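Local atomic coordinates of galactose mutarotase related enzyme (Lactobacillus casei, PDB entry 3Q1N), a protein that probably binds carbohydrates and may interconvert the anomers of a sugar such as galactose. Residues F142-F156 with W242-P256. Residues are numbered along the deposited sequence; the frame is centred on the assembly and turned at random. Where two conformers were deposited one is given.
Sequences FHPAFNVGLKADGSF and WSPEHKKAPFIAVEP. With EDO (1,2-ethanediol), chain J; EDO (1,2-ethanediol), chain I.
A chi1 of -163° turns the imidazole of His143 away from its own backbone N, while Glu255 runs extended beyond CG. These torsions lay imidazole and carboxylate side by side in the galactose mutarotase-like beta-sandwich. His143 lies at the break of strand 136-147, beside Glu255 of strand 251-258. The two planes are stacked, 28° apart. Glu255 OE2 sits over one face of the imidazole, 3.1 Å from His143 CE1, and makes no hydrogen bond to the ring. The ring edge of His143 meets the indole face of Trp242 in an offset edge-to-face pair. An ethanediol, probably from the crystallisation liquor, bridges His143 and Glu255 and packs over Trp242. His143 NE2 donates to ethanediol O2 at 2.7 Å, and ethanediol O1 donates to Glu255 OE1. Trp42 packs on both His143 and Trp242. A His and a Glu lining such a pocket are consistent with the sugar site of this family.

Phe146 and Ile252 form a hydrogen-bonded antiparallel pair with two bonds. Phe142 N to Pro256 O, Val254 N to Pro144 O and Val148 N to Pro250 O extend the pairing. On the face of Ala145 and Ala253, Ala145 CB also touches Phe251 CD1 at 3.5 Å. On the face of Phe146 and Ile252, Ile252 CD1 stands 3.9 Å from the centroid of the Phe156 ring, a CH-pi contact. Ser243 OG lies at the edge of that ring and donates to Phe251 O. Beyond the strands, one water donates to Gly154 O (2.8 Å) and Ala249 O (2.9 Å).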
ATOM      1  N   PHE A 142       1.626  -0.032   1.650  1.00 14.27           N
ATOM      2  CA  PHE A 142       2.018  -0.933   0.554  1.00 13.83           C
ATOM      3  C   PHE A 142       0.946  -0.718  -0.554  1.00 13.28           C
ATOM      4  O   PHE A 142      -0.256  -0.684  -0.251  1.00 14.23           O
ATOM      5  CB  PHE A 142       2.031  -2.354   1.122  1.00 13.83           C
ATOM      6  CG  PHE A 142       2.247  -3.470   0.106  1.00 12.69           C
ATOM      7  CD1 PHE A 142       3.204  -3.418  -0.890  1.00 13.32           C
ATOM      8  CD2 PHE A 142       1.499  -4.600   0.226  1.00 13.93           C
ATOM      9  CE1 PHE A 142       3.369  -4.462  -1.759  1.00 15.48           C
ATOM     10  CE2 PHE A 142       1.656  -5.649  -0.617  1.00 14.65           C
ATOM     11  CZ  PHE A 142       2.585  -5.593  -1.613  1.00 14.66           C
ATOM     12  N   HIS A 143       1.370  -0.580  -1.802  1.00 13.88           N
ATOM     13  CA  HIS A 143       0.568  -0.073  -2.925  1.00 13.83           C
ATOM     14  C   HIS A 143       0.507  -1.052  -4.130  1.00 13.59           C
ATOM     15  O   HIS A 143       0.784  -0.674  -5.258  1.00 13.83           O
ATOM     16  CB  HIS A 143       1.245   1.279  -3.333  1.00 14.33           C
ATOM     17  CG  HIS A 143       0.419   2.209  -4.188  1.00 15.40           C
ATOM     18  ND1 HIS A 143       0.014   1.902  -5.468  1.00 16.03           N
ATOM     19  CD2 HIS A 143       0.036   3.490  -3.975  1.00 17.83           C
ATOM     20  CE1 HIS A 143      -0.617   2.938  -5.999  1.00 17.83           C
ATOM     21  NE2 HIS A 143      -0.602   3.927  -5.122  1.00 18.67           N
ATOM     22  N   PRO A 144       0.076  -2.317  -3.916  1.00 13.77           N
ATOM     23  CA  PRO A 144       0.081  -3.275  -5.037  1.00 14.90           C
ATOM     24  C   PRO A 144      -1.075  -3.035  -5.987  1.00 15.08           C
ATOM     25  O   PRO A 144      -2.195  -2.845  -5.545  1.00 15.20           O
ATOM     26  CB  PRO A 144      -0.100  -4.614  -4.335  1.00 14.91           C
ATOM     27  CG  PRO A 144      -0.791  -4.302  -3.069  1.00 15.27           C
ATOM     28  CD  PRO A 144      -0.168  -3.010  -2.642  1.00 14.81           C
ATOM     29  N   ALA A 145      -0.800  -3.106  -7.272  1.00 15.29           N
ATOM     30  CA  ALA A 145      -1.831  -3.060  -8.312  1.00 15.39           C
ATOM     31  C   ALA A 145      -1.997  -4.494  -8.827  1.00 15.25           C
ATOM     32  O   ALA A 145      -1.030  -5.163  -9.168  1.00 15.43           O
ATOM     33  CB  ALA A 145      -1.395  -2.175  -9.435  1.00 15.49           C
ATOM     34  N   PHE A 146      -3.233  -4.950  -8.842  1.00 14.11           N
ATOM     35  CA  PHE A 146      -3.604  -6.293  -9.247  1.00 15.23           C
ATOM     36  C   PHE A 146      -4.296  -6.305 -10.585  1.00 14.96           C
ATOM     37  O   PHE A 146      -5.212  -5.509 -10.842  1.00 14.90           O
ATOM     38  CB  PHE A 146      -4.547  -6.899  -8.223  1.00 15.16           C
ATOM     39  CG  PHE A 146      -3.901  -7.099  -6.877  1.00 15.46           C
ATOM     40  CD1 PHE A 146      -2.934  -8.084  -6.709  1.00 16.35           C
ATOM     41  CD2 PHE A 146      -4.185  -6.250  -5.828  1.00 16.43           C
ATOM     42  CE1 PHE A 146      -2.314  -8.275  -5.485  1.00 17.49           C
ATOM     43  CE2 PHE A 146      -3.549  -6.417  -4.598  1.00 15.64           C
ATOM     44  CZ  PHE A 146      -2.619  -7.418  -4.421  1.00 14.66           C
ATOM     45  N   ASN A 147      -3.868  -7.217 -11.435  1.00 15.89           N
ATOM     46  CA  ASN A 147      -4.535  -7.385 -12.748  1.00 16.32           C
ATOM     47  C   ASN A 147      -6.008  -7.789 -12.545  1.00 17.09           C
ATOM     48  O   ASN A 147      -6.313  -8.594 -11.641  1.00 17.51           O
ATOM     49  CB  ASN A 147      -3.816  -8.426 -13.572  1.00 16.84           C
ATOM     50  CG  ASN A 147      -2.424  -7.985 -13.937  1.00 17.74           C
ATOM     51  OD1 ASN A 147      -2.260  -6.919 -14.525  1.00 17.40           O
ATOM     52  ND2 ASN A 147      -1.412  -8.765 -13.544  1.00 17.06           N
ATOM     53  N   VAL A 148      -6.890  -7.207 -13.381  1.00 17.01           N
ATOM     54  CA  VAL A 148      -8.322  -7.550 -13.432  1.00 17.25           C
ATOM     55  C   VAL A 148      -8.820  -7.638 -14.864  1.00 17.58           C
ATOM     56  O   VAL A 148      -8.268  -7.017 -15.754  1.00 17.52           O
ATOM     57  CB  VAL A 148      -9.210  -6.536 -12.636  1.00 17.31           C
ATOM     58  CG1 VAL A 148      -8.802  -6.523 -11.146  1.00 17.30           C
ATOM     59  CG2 VAL A 148      -9.128  -5.122 -13.242  1.00 18.20           C
ATOM     60  N   GLY A 149      -9.852  -8.459 -15.069  1.00 17.62           N
ATOM     61  CA  GLY A 149     -10.495  -8.550 -16.349  1.00 18.70           C
ATOM     62  C   GLY A 149     -11.424  -7.382 -16.619  1.00 18.77           C
ATOM     63  O   GLY A 149     -12.063  -6.835 -15.728  1.00 18.62           O
ATOM     64  N   LEU A 150     -11.492  -7.026 -17.898  1.00 20.05           N
ATOM     65  CA  LEU A 150     -12.354  -5.983 -18.366  1.00 20.31           C
ATOM     66  C   LEU A 150     -13.448  -6.485 -19.334  1.00 20.97           C
ATOM     67  O   LEU A 150     -13.280  -7.482 -20.058  1.00 20.63           O
ATOM     68  CB  LEU A 150     -11.524  -4.932 -19.066  1.00 21.22           C
ATOM     69  CG  LEU A 150     -10.403  -4.228 -18.308  1.00 20.97           C
ATOM     70  CD1 LEU A 150      -9.846  -3.136 -19.230  1.00 22.63           C
ATOM     71  CD2 LEU A 150     -10.899  -3.694 -16.970  1.00 20.14           C
ATOM     72  N   LYS A 151     -14.571  -5.778 -19.324  1.00 21.38           N
ATOM     73  CA  LYS A 151     -15.668  -6.033 -20.258  1.00 23.17           C
ATOM     74  C   LYS A 151     -15.319  -5.544 -21.651  1.00 23.28           C
ATOM     75  O   LYS A 151     -14.291  -4.858 -21.829  1.00 22.90           O
ATOM     76  CB  LYS A 151     -16.964  -5.356 -19.797  1.00 23.03           C
ATOM     77  CG  LYS A 151     -17.429  -5.775 -18.431  1.00 24.72           C
ATOM     78  CD  LYS A 151     -18.858  -5.356 -18.133  1.00 27.70           C
ATOM     79  CE  LYS A 151     -19.245  -5.719 -16.713  1.00 28.96           C
ATOM     80  NZ  LYS A 151     -20.656  -5.342 -16.428  1.00 31.00           N
ATOM     81  N   ALA A 152     -16.184  -5.890 -22.620  1.00 24.38           N
ATOM     82  CA  ALA A 152     -16.002  -5.480 -24.036  1.00 25.75           C
ATOM     83  C   ALA A 152     -15.724  -3.984 -24.171  1.00 26.19           C
ATOM     84  O   ALA A 152     -14.908  -3.580 -25.004  1.00 27.60           O
ATOM     85  CB  ALA A 152     -17.204  -5.878 -24.905  1.00 25.75           C
ATOM     86  N   ASP A 153     -16.381  -3.175 -23.339  1.00 26.54           N
ATOM     87  CA  ASP A 153     -16.233  -1.697 -23.353  1.00 27.25           C
ATOM     88  C   ASP A 153     -15.160  -1.125 -22.441  1.00 26.81           C
ATOM     89  O   ASP A 153     -15.061   0.121 -22.292  1.00 28.17           O
ATOM     90  CB  ASP A 153     -17.594  -1.024 -23.065  1.00 27.83           C
ATOM     91  CG  ASP A 153     -18.016  -1.123 -21.576  1.00 27.80           C
ATOM     92  OD1 ASP A 153     -17.307  -1.775 -20.780  1.00 24.71           O
ATOM     93  OD2 ASP A 153     -19.083  -0.572 -21.222  1.00 28.82           O
ATOM     94  N   GLY A 154     -14.357  -2.004 -21.827  1.00 25.75           N
ATOM     95  CA  GLY A 154     -13.256  -1.600 -20.951  1.00 24.65           C
ATOM     96  C   GLY A 154     -13.627  -1.346 -19.488  1.00 23.41           C
ATOM     97  O   GLY A 154     -12.763  -1.041 -18.674  1.00 23.77           O
ATOM     98  N   SER A 155     -14.905  -1.499 -19.146  1.00 22.42           N
ATOM     99  CA  SER A 155     -15.295  -1.388 -17.746  0.50 21.12           C
ATOM    100  C   SER A 155     -14.777  -2.590 -16.964  1.00 20.03           C
ATOM    101  O   SER A 155     -14.512  -3.665 -17.536  1.00 19.38           O
ATOM    102  CB  SER A 155     -16.816  -1.288 -17.604  0.50 21.55           C
ATOM    103  OG  SER A 155     -17.443  -2.424 -18.144  0.50 21.11           O
ATOM    104  N   PHE A 156     -14.622  -2.416 -15.646  1.00 18.92           N
ATOM    105  CA  PHE A 156     -14.182  -3.538 -14.821  1.00 18.30           C
ATOM    106  C   PHE A 156     -15.243  -4.649 -14.909  1.00 17.82           C
ATOM    107  O   PHE A 156     -16.448  -4.386 -14.889  1.00 18.05           O
ATOM    108  CB  PHE A 156     -13.941  -3.143 -13.366  1.00 17.90           C
ATOM    109  CG  PHE A 156     -12.906  -2.079 -13.182  1.00 17.50           C
ATOM    110  CD1 PHE A 156     -11.602  -2.277 -13.631  1.00 18.31           C
ATOM    111  CD2 PHE A 156     -13.238  -0.898 -12.556  1.00 17.81           C
ATOM    112  CE1 PHE A 156     -10.634  -1.300 -13.457  1.00 19.41           C
ATOM    113  CE2 PHE A 156     -12.271   0.118 -12.392  1.00 18.56           C
ATOM    114  CZ  PHE A 156     -10.971  -0.102 -12.835  1.00 17.62           C
ATOM    115  N   TRP A 242      -7.741   1.973  -5.652  1.00 16.90           N
ATOM    116  CA  TRP A 242      -7.333   2.979  -6.669  1.00 17.43           C
ATOM    117  C   TRP A 242      -7.165   2.353  -8.043  1.00 17.60           C
ATOM    118  O   TRP A 242      -6.688   1.244  -8.169  1.00 16.70           O
ATOM    119  CB  TRP A 242      -6.013   3.671  -6.262  1.00 17.39           C
ATOM    120  CG  TRP A 242      -5.482   4.556  -7.323  1.00 19.20           C
ATOM    121  CD1 TRP A 242      -5.962   5.786  -7.709  1.00 20.95           C
ATOM    122  CD2 TRP A 242      -4.406   4.260  -8.201  1.00 17.45           C
ATOM    123  NE1 TRP A 242      -5.228   6.270  -8.760  1.00 20.94           N
ATOM    124  CE2 TRP A 242      -4.258   5.359  -9.071  1.00 21.28           C
ATOM    125  CE3 TRP A 242      -3.522   3.174  -8.318  1.00 18.68           C
ATOM    126  CZ2 TRP A 242      -3.273   5.398 -10.063  1.00 19.09           C
ATOM    127  CZ3 TRP A 242      -2.541   3.222  -9.266  1.00 19.17           C
ATOM    128  CH2 TRP A 242      -2.426   4.334 -10.145  1.00 21.84           C
ATOM    129  N   SER A 243      -7.625   3.058  -9.070  1.00 18.11           N
ATOM    130  CA  SER A 243      -7.276   2.758 -10.453  1.00 18.77           C
ATOM    131  C   SER A 243      -7.217   4.074 -11.203  1.00 19.72           C
ATOM    132  O   SER A 243      -7.989   4.976 -10.900  1.00 20.59           O
ATOM    133  CB  SER A 243      -8.319   1.862 -11.095  1.00 19.25           C
ATOM    134  OG  SER A 243      -7.816   1.344 -12.299  1.00 17.60           O
ATOM    135  N   PRO A 244      -6.275   4.208 -12.131  1.00 21.00           N
ATOM    136  CA  PRO A 244      -6.102   5.489 -12.819  1.00 22.07           C
ATOM    137  C   PRO A 244      -7.426   6.117 -13.274  1.00 23.41           C
ATOM    138  O   PRO A 244      -8.236   5.492 -13.994  1.00 23.04           O
ATOM    139  CB  PRO A 244      -5.251   5.114 -14.026  1.00 21.83           C
ATOM    140  CG  PRO A 244      -4.364   3.991 -13.504  1.00 22.20           C
ATOM    141  CD  PRO A 244      -5.262   3.215 -12.546  1.00 20.62           C
ATOM    142  N   GLU A 245      -7.597   7.374 -12.854  1.00 24.74           N
ATOM    143  CA  GLU A 245      -8.849   8.089 -13.011  0.50 26.08           C
ATOM    144  C   GLU A 245      -9.078   8.460 -14.477  1.00 27.09           C
ATOM    145  O   GLU A 245      -8.158   8.888 -15.179  1.00 27.27           O
ATOM    146  CB  GLU A 245      -8.856   9.339 -12.131  0.50 26.22           C
ATOM    147  CG  GLU A 245      -8.599   9.074 -10.641  0.50 27.28           C
ATOM    148  CD  GLU A 245      -7.200   9.486 -10.181  0.50 28.79           C
ATOM    149  OE1 GLU A 245      -6.190   8.887 -10.631  0.50 30.41           O
ATOM    150  OE2 GLU A 245      -7.115  10.413  -9.353  0.50 31.19           O
ATOM    151  N   HIS A 246     -10.307   8.266 -14.938  1.00 28.48           N
ATOM    152  CA  HIS A 246     -10.722   8.564 -16.317  1.00 30.50           C
ATOM    153  C   HIS A 246      -9.944   7.802 -17.383  1.00 30.16           C
ATOM    154  O   HIS A 246      -9.882   8.215 -18.520  1.00 31.66           O
ATOM    155  CB  HIS A 246     -10.724  10.093 -16.554  1.00 31.43           C
ATOM    156  CG  HIS A 246     -11.587  10.826 -15.578  1.00 33.94           C
ATOM    157  ND1 HIS A 246     -12.967  10.778 -15.630  1.00 37.87           N
ATOM    158  CD2 HIS A 246     -11.273  11.562 -14.482  1.00 37.17           C
ATOM    159  CE1 HIS A 246     -13.463  11.464 -14.613  1.00 38.57           C
ATOM    160  NE2 HIS A 246     -12.458  11.949 -13.901  1.00 38.35           N
ATOM    161  N   LYS A 247      -9.339   6.679 -16.995  1.00 29.40           N
ATOM    162  CA  LYS A 247      -8.669   5.772 -17.921  0.50 28.77           C
ATOM    163  C   LYS A 247      -9.344   4.411 -17.783  1.00 28.04           C
ATOM    164  O   LYS A 247     -10.147   4.203 -16.876  1.00 28.45           O
ATOM    165  CB  LYS A 247      -7.184   5.655 -17.596  0.50 28.53           C
ATOM    166  CG  LYS A 247      -6.481   6.989 -17.352  0.50 28.84           C
ATOM    167  CD  LYS A 247      -5.002   6.888 -17.735  0.50 30.19           C
ATOM    168  CE  LYS A 247      -4.257   8.229 -17.612  0.50 30.81           C
ATOM    169  NZ  LYS A 247      -2.779   8.041 -17.563  0.50 30.65           N
ATOM    170  N   LYS A 248      -9.034   3.505 -18.687  1.00 27.00           N
ATOM    171  CA  LYS A 248      -9.563   2.144 -18.650  0.50 26.57           C
ATOM    172  C   LYS A 248      -8.408   1.149 -18.345  1.00 25.11           C
ATOM    173  O   LYS A 248      -8.132   0.245 -19.142  1.00 24.95           O
ATOM    174  CB  LYS A 248     -10.243   1.820 -19.992  0.50 27.41           C
ATOM    175  CG  LYS A 248     -11.245   2.893 -20.505  0.50 29.61           C
ATOM    176  CD  LYS A 248     -12.683   2.381 -20.652  0.50 32.01           C
ATOM    177  CE  LYS A 248     -13.463   3.148 -21.764  0.50 34.04           C
ATOM    178  NZ  LYS A 248     -13.730   2.391 -23.070  1.00 34.54           N
ATOM    179  N   ALA A 249      -7.760   1.303 -17.191  1.00 23.52           N
ATOM    180  CA  ALA A 249      -6.654   0.438 -16.840  1.00 22.53           C
ATOM    181  C   ALA A 249      -7.191  -0.946 -16.485  1.00 21.47           C
ATOM    182  O   ALA A 249      -8.208  -1.042 -15.807  1.00 21.68           O
ATOM    183  CB  ALA A 249      -5.868   1.003 -15.671  1.00 21.87           C
ATOM    184  N   PRO A 250      -6.511  -2.004 -16.934  1.00 20.82           N
ATOM    185  CA  PRO A 250      -6.894  -3.391 -16.612  1.00 19.95           C
ATOM    186  C   PRO A 250      -6.289  -3.832 -15.277  1.00 18.53           C
ATOM    187  O   PRO A 250      -5.755  -4.940 -15.156  1.00 17.64           O
ATOM    188  CB  PRO A 250      -6.294  -4.176 -17.789  1.00 20.70           C
ATOM    189  CG  PRO A 250      -5.035  -3.392 -18.092  1.00 20.91           C
ATOM    190  CD  PRO A 250      -5.379  -1.955 -17.897  1.00 21.55           C
ATOM    191  N   PHE A 251      -6.327  -2.936 -14.304  1.00 16.83           N
ATOM    192  CA  PHE A 251      -5.887  -3.253 -12.911  1.00 15.98           C
ATOM    193  C   PHE A 251      -6.632  -2.437 -11.876  1.00 15.51           C
ATOM    194  O   PHE A 251      -7.173  -1.388 -12.171  1.00 16.14           O
ATOM    195  CB  PHE A 251      -4.357  -3.107 -12.758  1.00 16.15           C
ATOM    196  CG  PHE A 251      -3.839  -1.672 -12.665  1.00 16.14           C
ATOM    197  CD1 PHE A 251      -3.931  -0.918 -11.482  1.00 15.48           C
ATOM    198  CD2 PHE A 251      -3.215  -1.086 -13.756  1.00 16.01           C
ATOM    199  CE1 PHE A 251      -3.405   0.388 -11.406  1.00 17.13           C
ATOM    200  CE2 PHE A 251      -2.683   0.217 -13.672  1.00 17.53           C
ATOM    201  CZ  PHE A 251      -2.802   0.946 -12.528  1.00 17.14           C
ATOM    202  N   ILE A 252      -6.652  -2.961 -10.655  1.00 15.29           N
ATOM    203  CA  ILE A 252      -7.158  -2.267  -9.484  1.00 15.08           C
ATOM    204  C   ILE A 252      -6.149  -2.498  -8.389  1.00 14.46           C
ATOM    205  O   ILE A 252      -5.697  -3.643  -8.198  1.00 15.34           O
ATOM    206  CB  ILE A 252      -8.549  -2.793  -9.064  1.00 15.03           C
ATOM    207  CG1 ILE A 252      -9.576  -2.540 -10.166  1.00 14.78           C
ATOM    208  CG2 ILE A 252      -9.006  -2.068  -7.727  1.00 14.76           C
ATOM    209  CD1 ILE A 252     -10.910  -3.270  -9.921  1.00 15.61           C
ATOM    210  N   ALA A 253      -5.705  -1.386  -7.759  1.00 13.80           N
ATOM    211  CA  ALA A 253      -4.846  -1.450  -6.596  1.00 13.63           C
ATOM    212  C   ALA A 253      -5.659  -1.527  -5.315  1.00 13.48           C
ATOM    213  O   ALA A 253      -6.679  -0.847  -5.160  1.00 13.98           O
ATOM    214  CB  ALA A 253      -3.867  -0.227  -6.566  1.00 12.84           C
ATOM    215  N   VAL A 254      -5.178  -2.347  -4.379  1.00 13.98           N
ATOM    216  CA  VAL A 254      -5.827  -2.544  -3.081  1.00 14.25           C
ATOM    217  C   VAL A 254      -4.691  -2.460  -2.095  1.00 13.80           C
ATOM    218  O   VAL A 254      -3.824  -3.337  -2.061  1.00 12.79           O
ATOM    219  CB  VAL A 254      -6.607  -3.886  -2.998  1.00 14.28           C
ATOM    220  CG1 VAL A 254      -7.389  -3.920  -1.650  1.00 15.24           C
ATOM    221  CG2 VAL A 254      -7.579  -4.046  -4.214  1.00 15.42           C
ATOM    222  N   GLU A 255      -4.661  -1.359  -1.328  1.00 13.50           N
ATOM    223  CA  GLU A 255      -3.455  -0.846  -0.723  1.00 13.26           C
ATOM    224  C   GLU A 255      -3.546  -0.749   0.791  1.00 13.43           C
ATOM    225  O   GLU A 255      -4.262   0.110   1.325  1.00 13.70           O
ATOM    226  CB  GLU A 255      -3.156   0.536  -1.310  1.00 13.35           C
ATOM    227  CG  GLU A 255      -3.254   0.651  -2.859  1.00 15.40           C
ATOM    228  CD  GLU A 255      -3.215   2.085  -3.337  1.00 17.22           C
ATOM    229  OE1 GLU A 255      -3.119   3.003  -2.487  1.00 18.32           O
ATOM    230  OE2 GLU A 255      -3.296   2.324  -4.566  1.00 16.55           O
ATOM    231  N   PRO A 256      -2.850  -1.646   1.503  1.00 13.75           N
ATOM    232  CA  PRO A 256      -2.873  -1.544   2.955  1.00 13.73           C
ATOM    233  C   PRO A 256      -2.148  -0.275   3.430  1.00 13.50           C
ATOM    234  O   PRO A 256      -0.995  -0.067   3.045  1.00 14.12           O
ATOM    235  CB  PRO A 256      -2.157  -2.827   3.408  1.00 14.80           C
ATOM    236  CG  PRO A 256      -2.317  -3.809   2.271  1.00 14.23           C
ATOM    237  CD  PRO A 256      -2.221  -2.915   1.051  1.00 14.34           C
TER
HETATM  238  C1  EDO J 302      -3.607   5.651  -4.485  1.00 31.04           C
HETATM  239  O1  EDO J 302      -2.846   5.597  -3.262  1.00 26.11           O
HETATM  240  C2  EDO J 302      -3.034   6.618  -5.496  1.00 31.83           C
HETATM  241  O2  EDO J 302      -1.679   6.267  -5.860  1.00 32.00           O
HETATM  242  C1  EDO I 301      -5.867 -10.605  -8.978  0.50 17.52           C
HETATM  243  O1  EDO I 301      -5.859 -11.775  -9.797  0.50 16.62           O
HETATM  244  C2  EDO I 301      -7.291 -10.243  -8.589  0.50 17.28           C
HETATM  245  O2  EDO I 301      -8.065  -9.955  -9.763  0.50 18.35           O
HETATM  246  O   HOH W   1      -3.904  -6.479 -16.740  1.00 26.44           O
HETATM  247  O   HOH W   2     -10.714  -0.288 -16.966  1.00 19.83           O